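Local coordinates for class II aldolase/adducin domain protein (Pseudomonas syringae pv. phaseolicola 1448A, PDB 3OCR) that is of unconfirmed function but belongs to the class II aldolase and adducin family, whose members include metal-dependent aldolases, and may bind actin filaments as adducins do, at residues A[85-90]-A[102-107]; A[40-45]-A[69-74]; A[25-30]-A[95-100]. All blocks are in the same frame, centred on the assembly; numbering follows the deposited sequence.

Interaction 1 (A[85-90]-A[102-107]); sequences NLVKVD and LGINYA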
loop_
_atom_site.group_PDB
_atom_site.type_symbol
_atom_site.label_atom_id
_atom_site.label_comp_id
_atom_site.label_asym_id
_atom_site.label_seq_id
_atom_site.Cartn_x
_atom_site.Cartn_y
_atom_site.Cartn_z
ATOM N N ASN A 85 -23.829 -9.876 18.548
ATOM C CA ASN A 85 -22.827 -10.769 19.150
ATOM C C ASN A 85 -21.810 -10.099 20.084
ATOM O O ASN A 85 -20.920 -10.758 20.657
ATOM C CB ASN A 85 -22.202 -11.730 18.102
ATOM C CG ASN A 85 -21.236 -11.052 17.126
ATOM O OD1 ASN A 85 -20.619 -10.007 17.409
ATOM N ND2 ASN A 85 -21.060 -11.692 15.975
ATOM N N LEU A 86 -21.976 -8.794 20.275
ATOM C CA LEU A 86 -21.132 -8.076 21.210
ATOM C C LEU A 86 -21.395 -8.647 22.588
ATOM O O LEU A 86 -22.471 -9.205 22.846
ATOM C CB LEU A 86 -21.422 -6.584 21.173
ATOM C CG LEU A 86 -20.769 -5.919 19.969
ATOM C CD1 LEU A 86 -21.524 -4.665 19.649
ATOM C CD2 LEU A 86 -19.272 -5.624 20.258
ATOM N N VAL A 87 -20.399 -8.546 23.458
ATOM C CA VAL A 87 -20.553 -9.092 24.791
ATOM C C VAL A 87 -20.722 -7.968 25.805
ATOM O O VAL A 87 -19.938 -7.000 25.803
ATOM C CB VAL A 87 -19.363 -10.000 25.190
ATOM C CG1 VAL A 87 -19.648 -10.708 26.510
ATOM C CG2 VAL A 87 -19.057 -11.011 24.099
ATOM N N LYS A 88 -21.711 -8.125 26.684
ATOM C CA LYS A 88 -21.936 -7.185 27.781
ATOM C C LYS A 88 -21.259 -7.674 29.043
ATOM O O LYS A 88 -21.540 -8.784 29.531
ATOM C CB LYS A 88 -23.422 -6.977 28.047
ATOM C CG LYS A 88 -23.694 -5.884 29.100
ATOM C CD LYS A 88 -25.132 -5.391 29.040
ATOM C CE LYS A 88 -26.097 -6.404 29.630
ATOM N NZ LYS A 88 -27.484 -5.861 29.607
ATOM N N VAL A 89 -20.369 -6.831 29.560
ATOM C CA VAL A 89 -19.593 -7.150 30.759
ATOM C C VAL A 89 -19.718 -6.009 31.793
ATOM O O VAL A 89 -20.099 -4.886 31.438
ATOM C CB VAL A 89 -18.097 -7.409 30.433
ATOM C CG1 VAL A 89 -17.939 -8.602 29.467
ATOM C CG2 VAL A 89 -17.422 -6.169 29.864
ATOM N N ASP A 90 -19.407 -6.309 33.054
ATOM C CA ASP A 90 -19.416 -5.286 34.118
ATOM C C ASP A 90 -18.037 -4.635 34.146
ATOM O O ASP A 90 -17.200 -4.956 33.313
ATOM C CB ASP A 90 -19.787 -5.897 35.486
ATOM C CG ASP A 90 -18.822 -7.003 35.939
ATOM O OD1 ASP A 90 -17.668 -7.059 35.466
ATOM O OD2 ASP A 90 -19.230 -7.823 36.792
ATOM N N LEU A 102 -18.467 -17.369 23.881
ATOM C CA LEU A 102 -17.007 -17.290 23.697
ATOM C C LEU A 102 -16.311 -16.489 24.784
ATOM O O LEU A 102 -15.092 -16.526 24.905
ATOM C CB LEU A 102 -16.645 -16.686 22.333
ATOM C CG LEU A 102 -17.043 -17.433 21.054
ATOM C CD1 LEU A 102 -16.834 -16.543 19.831
ATOM C CD2 LEU A 102 -16.275 -18.746 20.907
ATOM N N GLY A 103 -17.089 -15.740 25.555
ATOM C CA GLY A 103 -16.532 -14.832 26.551
ATOM C C GLY A 103 -15.702 -13.750 25.900
ATOM O O GLY A 103 -15.847 -13.469 24.702
ATOM N N ILE A 104 -14.825 -13.138 26.684
ATOM C CA ILE A 104 -14.059 -11.997 26.213
ATOM C C ILE A 104 -12.594 -12.251 26.439
ATOM O O ILE A 104 -12.227 -13.184 27.123
ATOM C CB ILE A 104 -14.457 -10.662 26.944
ATOM C CG1 ILE A 104 -14.076 -10.692 28.439
ATOM C CG2 ILE A 104 -15.942 -10.353 26.737
ATOM C CD1 ILE A 104 -13.945 -9.277 29.097
ATOM N N ASN A 105 -11.759 -11.425 25.836
ATOM C CA ASN A 105 -10.354 -11.412 26.179
ATOM C C ASN A 105 -10.226 -10.621 27.460
ATOM O O ASN A 105 -10.167 -9.386 27.440
ATOM C CB ASN A 105 -9.542 -10.733 25.086
ATOM C CG ASN A 105 -8.081 -10.642 25.424
ATOM O OD1 ASN A 105 -7.659 -10.977 26.533
ATOM N ND2 ASN A 105 -7.286 -10.198 24.457
ATOM N N TYR A 106 -10.189 -11.344 28.568
ATOM C CA TYR A 106 -10.215 -10.722 29.884
ATOM C C TYR A 106 -9.033 -9.771 30.104
ATOM O O TYR A 106 -9.206 -8.684 30.660
ATOM C CB TYR A 106 -10.222 -11.807 30.947
ATOM C CG TYR A 106 -10.594 -11.363 32.339
ATOM C CD1 TYR A 106 -9.611 -10.925 33.239
ATOM C CD2 TYR A 106 -11.921 -11.437 32.781
ATOM C CE1 TYR A 106 -9.946 -10.557 34.536
ATOM C CE2 TYR A 106 -12.267 -11.063 34.071
ATOM C CZ TYR A 106 -11.278 -10.627 34.943
ATOM O OH TYR A 106 -11.623 -10.266 36.216
ATOM N N ALA A 107 -7.849 -10.168 29.651
ATOM C CA ALA A 107 -6.650 -9.352 29.840
ATOM C C ALA A 107 -6.653 -8.102 28.946
ATOM O O ALA A 107 -6.149 -7.044 29.341
ATOM C CB ALA A 107 -5.405 -10.193 29.596
#
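Val87 and Val89, alternate residues whose side chains share one face of strand 87-90, receive the gamma-methyl of Ile104 from the loop that follows strand 95-97. The close packing gathers round that methyl. Ile104 CG2 lies 3.7 Å from Val87 CG1 and 3.8 Å from Val87 CB, the two side chains passing at a slant, and it reaches Val89 CG1 at 3.8 Å, here with the two side chains pointing at each other tip to tip. With CG1 anti to the backbone N (chi1 -172°), Val87 makes its closer touch through this branch, while its CG2 lies 4.1 Å from both Gly103 O and Ile104 CG2. Ile104 CD1 makes a looser second touch on Val89 CG1 at 4.1 Å. Both valines are buried, but the loop residues are only partly so, and the contact thins out at Gly103, which adds backbone atoms alone. This glycine has a positive phi of 63°, and its amide is bonded to Asp98 OD2, so the chain is fixed just before it delivers Ile104. Strand 87-90 lies between strands 68-71 and 95-97, antiparallel to both. Ile104 also touches Ile71 and Ile95 of these neighbours, thereby covering three adjacent strands before the chain enters helix 110-118, while Leu86 turns to helix 29-47.

Interaction 2 (A[40-45]-A[69-74]); sequences AAYRLA and FLINAF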
loop_
_atom_site.group_PDB
_atom_site.type_symbol
_atom_site.label_atom_id
_atom_site.label_comp_id
_atom_site.label_asym_id
_atom_site.label_seq_id
_atom_site.Cartn_x
_atom_site.Cartn_y
_atom_site.Cartn_z
ATOM N N ALA A 40 -20.717 -1.184 14.146
ATOM C CA ALA A 40 -20.313 -0.408 12.988
ATOM C C ALA A 40 -18.885 0.062 13.158
ATOM O O ALA A 40 -18.122 0.076 12.194
ATOM C CB ALA A 40 -21.221 0.789 12.803
ATOM N N ALA A 41 -18.519 0.443 14.376
ATOM C CA ALA A 41 -17.142 0.919 14.638
ATOM C C ALA A 41 -16.124 -0.211 14.398
ATOM O O ALA A 41 -15.106 -0.000 13.732
ATOM C CB ALA A 41 -17.030 1.450 16.015
ATOM N N TYR A 42 -16.433 -1.422 14.875
ATOM C CA TYR A 42 -15.591 -2.595 14.578
ATOM C C TYR A 42 -15.417 -2.885 13.080
ATOM O O TYR A 42 -14.294 -3.042 12.617
ATOM C CB TYR A 42 -16.103 -3.838 15.309
ATOM C CG TYR A 42 -15.684 -3.959 16.756
ATOM C CD1 TYR A 42 -14.436 -4.507 17.085
ATOM C CD2 TYR A 42 -16.552 -3.565 17.809
ATOM C CE1 TYR A 42 -14.048 -4.675 18.391
ATOM C CE2 TYR A 42 -16.170 -3.729 19.136
ATOM C CZ TYR A 42 -14.899 -4.270 19.414
ATOM O OH TYR A 42 -14.467 -4.447 20.690
ATOM N N ARG A 43 -16.524 -2.979 12.338
ATOM C CA ARG A 43 -16.496 -3.140 10.891
ATOM C C ARG A 43 -15.834 -2.028 10.092
ATOM O O ARG A 43 -15.232 -2.293 9.049
ATOM C CB ARG A 43 -17.932 -3.311 10.354
ATOM C CG ARG A 43 -18.681 -4.428 11.037
ATOM C CD ARG A 43 -18.371 -5.767 10.399
ATOM N NE ARG A 43 -19.306 -6.793 10.850
ATOM C CZ ARG A 43 -20.031 -7.574 10.054
ATOM N NH1 ARG A 43 -19.928 -7.499 8.737
ATOM N NH2 ARG A 43 -20.835 -8.465 10.595
ATOM N N LEU A 44 -15.991 -0.787 10.540
ATOM C CA LEU A 44 -15.321 0.355 9.900
ATOM C C LEU A 44 -13.801 0.253 10.045
ATOM O O LEU A 44 -13.047 0.549 9.100
ATOM C CB LEU A 44 -15.796 1.688 10.510
ATOM C CG LEU A 44 -17.177 2.147 10.061
ATOM C CD1 LEU A 44 -17.727 3.226 11.001
ATOM C CD2 LEU A 44 -17.110 2.668 8.623
ATOM N N ALA A 45 -13.376 -0.187 11.224
ATOM C CA ALA A 45 -11.939 -0.331 11.530
ATOM C C ALA A 45 -11.356 -1.430 10.641
ATOM O O ALA A 45 -10.212 -1.339 10.192
ATOM C CB ALA A 45 -11.730 -0.670 13.011
ATOM N N PHE A 69 -20.748 -2.597 30.062
ATOM C CA PHE A 69 -19.981 -2.246 28.868
ATOM C C PHE A 69 -20.022 -3.336 27.813
ATOM O O PHE A 69 -20.138 -4.520 28.125
ATOM C CB PHE A 69 -18.513 -1.948 29.236
ATOM C CG PHE A 69 -18.383 -0.911 30.288
ATOM C CD1 PHE A 69 -18.248 0.419 29.946
ATOM C CD2 PHE A 69 -18.484 -1.258 31.642
ATOM C CE1 PHE A 69 -18.167 1.402 30.934
ATOM C CE2 PHE A 69 -18.421 -0.284 32.637
ATOM C CZ PHE A 69 -18.258 1.053 32.277
ATOM N N LEU A 70 -19.916 -2.918 26.556
ATOM C CA LEU A 70 -19.891 -3.833 25.416
ATOM C C LEU A 70 -18.498 -3.939 24.815
ATOM O O LEU A 70 -17.777 -2.936 24.694
ATOM C CB LEU A 70 -20.883 -3.354 24.358
ATOM C CG LEU A 70 -22.355 -3.360 24.776
ATOM C CD1 LEU A 70 -23.162 -2.257 24.030
ATOM C CD2 LEU A 70 -22.931 -4.743 24.518
ATOM N N ILE A 71 -18.121 -5.162 24.440
ATOM C CA ILE A 71 -16.822 -5.449 23.823
ATOM C C ILE A 71 -16.970 -6.690 22.918
ATOM O O ILE A 71 -17.977 -7.435 23.020
ATOM C CB ILE A 71 -15.723 -5.617 24.920
ATOM C CG1 ILE A 71 -14.317 -5.611 24.322
ATOM C CG2 ILE A 71 -16.012 -6.853 25.790
ATOM C CD1 ILE A 71 -13.254 -4.974 25.218
ATOM N N ASN A 72 -16.018 -6.884 22.003
ATOM C CA ASN A 72 -16.017 -8.076 21.146
ATOM C C ASN A 72 -15.816 -9.364 21.938
ATOM O O ASN A 72 -15.146 -9.372 22.983
ATOM C CB ASN A 72 -15.001 -7.973 19.974
ATOM C CG ASN A 72 -13.542 -7.906 20.440
ATOM O OD1 ASN A 72 -13.176 -7.123 21.314
ATOM N ND2 ASN A 72 -12.704 -8.733 19.836
ATOM N N ALA A 73 -16.435 -10.427 21.443
ATOM C CA ALA A 73 -16.209 -11.779 21.928
ATOM C C ALA A 73 -14.794 -12.230 21.590
ATOM O O ALA A 73 -14.262 -11.887 20.530
ATOM C CB ALA A 73 -17.255 -12.762 21.323
ATOM N N PHE A 74 -14.231 -13.040 22.492
ATOM C CA PHE A 74 -12.864 -13.577 22.426
ATOM C C PHE A 74 -12.626 -14.360 21.149
ATOM O O PHE A 74 -13.243 -15.404 20.937
ATOM C CB PHE A 74 -12.668 -14.538 23.606
ATOM C CG PHE A 74 -11.219 -14.761 24.013
ATOM C CD1 PHE A 74 -10.198 -13.932 23.545
ATOM C CD2 PHE A 74 -10.898 -15.778 24.921
ATOM C CE1 PHE A 74 -8.863 -14.123 23.957
ATOM C CE2 PHE A 74 -9.579 -15.976 25.348
ATOM C CZ PHE A 74 -8.562 -15.147 24.863
#
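Tyr42 reaches out from helix 29-47 and crosses the side chain of Asn72 at about a right angle, its phenol ring and the asparagine amide inclined by 44°. CG of the tyrosine stands anti to the carbonyl carbon (chi1 -81°), which aims the ring at the point where strand 68-71 gives way to a loop. Asn72 CB comes at the ring obliquely, 3.7 Å from Tyr42 CZ and 3.8 Å from Tyr42 CE1. The hydroxyl goes further, to the backbone: Asn72 N donates to Tyr42 OH over 3.2 Å, with an N-H...O angle of 147°. Asn72 OD1 stands 3.0 Å from Tyr42 OH. On the asparagine side, OD1 takes a hydrogen bond from His57 ND1. Phe58 N is a second donor to Tyr42 OH. Two backbone amides thus converge on one buried phenol oxygen and fix the tip of the ring. Ile71 adds a lighter van der Waals touch, its CG1 3.8 Å from Tyr42 OH, although its CB points away from the helix. The ring of Tyr42 also meets Phe78 edge-to-face and packs against Phe58. Helix 29-47 lies across one face of the sheet here, linked through Tyr42 to strand 58-61 and to the end of strand 68-71, and helix 251-265 packs on it through Ala40 and Leu44.

Interaction 3 (A[25-30]-A[95-100]); sequences DRVSPQ and IVDDPT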
loop_
_atom_site.group_PDB
_atom_site.type_symbol
_atom_site.label_atom_id
_atom_site.label_comp_id
_atom_site.label_asym_id
_atom_site.label_seq_id
_atom_site.Cartn_x
_atom_site.Cartn_y
_atom_site.Cartn_z
ATOM N N ASP A 25 -34.571 -8.382 21.619
ATOM C CA ASP A 25 -35.825 -8.580 22.351
ATOM C C ASP A 25 -35.707 -8.310 23.849
ATOM O O ASP A 25 -36.686 -7.937 24.482
ATOM C CB ASP A 25 -36.375 -10.000 22.124
ATOM C CG ASP A 25 -37.047 -10.164 20.759
ATOM O OD1 ASP A 25 -36.915 -9.258 19.905
ATOM O OD2 ASP A 25 -37.704 -11.206 20.530
ATOM N N ARG A 26 -34.508 -8.480 24.408
ATOM C CA ARG A 26 -34.345 -8.458 25.866
ATOM C C ARG A 26 -33.522 -7.278 26.401
ATOM O O ARG A 26 -33.457 -7.075 27.611
ATOM C CB ARG A 26 -33.767 -9.790 26.370
ATOM C CG ARG A 26 -32.374 -10.130 25.804
ATOM C CD ARG A 26 -31.651 -11.192 26.625
ATOM N NE ARG A 26 -30.251 -11.378 26.205
ATOM C CZ ARG A 26 -29.840 -12.318 25.351
ATOM N NH1 ARG A 26 -30.712 -13.162 24.805
ATOM N NH2 ARG A 26 -28.558 -12.422 25.037
ATOM N N VAL A 27 -32.899 -6.508 25.509
ATOM C CA VAL A 27 -32.108 -5.335 25.917
ATOM C C VAL A 27 -32.894 -4.030 25.709
ATOM O O VAL A 27 -33.835 -3.981 24.916
ATOM C CB VAL A 27 -30.722 -5.282 25.199
ATOM C CG1 VAL A 27 -29.947 -6.591 25.405
ATOM C CG2 VAL A 27 -30.868 -4.959 23.703
ATOM N N SER A 28 -32.520 -2.971 26.424
ATOM C CA SER A 28 -33.195 -1.684 26.245
ATOM C C SER A 28 -32.925 -1.137 24.834
ATOM O O SER A 28 -31.888 -1.448 24.240
ATOM C CB SER A 28 -32.760 -0.682 27.313
ATOM O OG SER A 28 -31.463 -0.181 27.048
ATOM N N PRO A 29 -33.874 -0.349 24.280
ATOM C CA PRO A 29 -33.657 0.309 22.995
ATOM C C PRO A 29 -32.378 1.153 22.998
ATOM O O PRO A 29 -31.709 1.240 21.974
ATOM C CB PRO A 29 -34.898 1.202 22.850
ATOM C CG PRO A 29 -35.958 0.450 23.572
ATOM C CD PRO A 29 -35.249 -0.132 24.771
ATOM N N GLN A 30 -32.036 1.738 24.145
ATOM C CA GLN A 30 -30.802 2.517 24.285
ATOM C C GLN A 30 -29.554 1.619 24.205
ATOM O O GLN A 30 -28.563 1.979 23.545
ATOM C CB GLN A 30 -30.813 3.324 25.587
ATOM C CG GLN A 30 -31.975 4.346 25.741
ATOM C CD GLN A 30 -33.384 3.723 25.889
ATOM O OE1 GLN A 30 -33.552 2.581 26.332
ATOM N NE2 GLN A 30 -34.400 4.497 25.521
ATOM N N ILE A 95 -18.876 -11.535 32.615
ATOM C CA ILE A 95 -19.944 -11.589 31.631
ATOM C C ILE A 95 -21.231 -11.203 32.327
ATOM O O ILE A 95 -21.522 -11.706 33.408
ATOM C CB ILE A 95 -20.109 -13.028 31.066
ATOM C CG1 ILE A 95 -18.825 -13.526 30.375
ATOM C CG2 ILE A 95 -21.344 -13.135 30.169
ATOM C CD1 ILE A 95 -18.248 -12.594 29.330
ATOM N N VAL A 96 -21.988 -10.301 31.720
ATOM C CA VAL A 96 -23.365 -10.070 32.136
ATOM C C VAL A 96 -24.287 -10.745 31.114
ATOM O O VAL A 96 -25.250 -11.407 31.485
ATOM C CB VAL A 96 -23.675 -8.562 32.336
ATOM C CG1 VAL A 96 -25.137 -8.352 32.751
ATOM C CG2 VAL A 96 -22.737 -7.967 33.389
ATOM N N ASP A 97 -23.952 -10.606 29.829
ATOM C CA ASP A 97 -24.740 -11.175 28.742
ATOM C C ASP A 97 -23.812 -11.509 27.572
ATOM O O ASP A 97 -23.351 -10.613 26.873
ATOM C CB ASP A 97 -25.800 -10.157 28.296
ATOM C CG ASP A 97 -26.893 -10.773 27.419
ATOM O OD1 ASP A 97 -26.685 -11.856 26.834
ATOM O OD2 ASP A 97 -27.960 -10.144 27.298
ATOM N N ASP A 98 -23.534 -12.795 27.373
ATOM C CA ASP A 98 -22.665 -13.231 26.281
ATOM C C ASP A 98 -23.425 -14.109 25.297
ATOM O O ASP A 98 -23.492 -15.329 25.479
ATOM C CB ASP A 98 -21.452 -13.995 26.804
ATOM C CG ASP A 98 -20.535 -14.488 25.686
ATOM O OD1 ASP A 98 -20.735 -14.108 24.504
ATOM O OD2 ASP A 98 -19.597 -15.256 25.996
ATOM N N PRO A 99 -23.972 -13.498 24.230
ATOM C CA PRO A 99 -24.754 -14.260 23.249
ATOM C C PRO A 99 -23.925 -15.294 22.464
ATOM O O PRO A 99 -24.505 -16.120 21.767
ATOM C CB PRO A 99 -25.285 -13.168 22.301
ATOM C CG PRO A 99 -25.193 -11.896 23.085
ATOM C CD PRO A 99 -23.940 -12.062 23.895
ATOM N N THR A 100 -22.595 -15.250 22.575
ATOM C CA THR A 100 -21.731 -16.152 21.786
ATOM C C THR A 100 -21.239 -17.383 22.536
ATOM O O THR A 100 -20.869 -18.382 21.921
ATOM C CB THR A 100 -20.477 -15.431 21.257
ATOM O OG1 THR A 100 -19.549 -15.227 22.333
ATOM C CG2 THR A 100 -20.840 -14.079 20.645
#
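A side-on salt bridge ties the N-terminal helical turn to the edge strand of the sheet, at a classic beta bulge in which Val96 and Asp97 both face Lys88. Arg26 and Asp97 approach from opposite directions, and two nitrogens of the guanidinium take one carboxylate oxygen each. Arg26 NE donates to Asp97 OD2 at 2.8 Å; this bond is fairly straight (161°) and lies in the guanidinium plane. The second, from Arg26 NH2 to Asp97 OD1, is 2.7 Å long but more bent (136°), its acceptor tilted from that plane. Both oxygens use their syn lone pairs, and the two flat groups are turned 30° from each other, a twist that goes with the uneven pair. Arg26 spans the gap with its chain extended from CG to NE, and Asp97 meets it with CG anti to the backbone N. Doubly held, the guanidinium is limited in its rotation even though the arginine is exposed at the surface. Pro99 CG lies at its edge, 3.9 Å from Arg26 NH2. Two residues on from the arginine, Ser28 N-caps helix 29-47 by bonding to Glu31 N. Beyond the bulge, Asp98 forms an Asx turn, its OD1 accepting from Thr100 N at 2.9 Å; Thr100 OG1 is a second donor to Asp98 OD1, at 2.7 Å.

Overall arrangement
The three contacts lie on the same side of the chain's centre and run from core to surface. Interaction 2 is buried, about 10 Å from the chain centre, and sets an aromatic hydroxyl among backbone amides; interaction 1, about 17 Å out, is partly buried and essentially aliphatic; interaction 3, at about 22 Å, is ionic and superficial. All reach one end of the same sheet, where strands 68-71, 87-90 and 95-97 are consecutive neighbours. Val87 N to Ile71 O joins interactions 1 and 2 at 2.7 Å, and Lys88 O to Val96 N joins 1 and 3 at 2.7 Å. Segment 25-30 runs into helix 29-47, whose later turn carries the tyrosine; the salt bridge forms just before that helix begins.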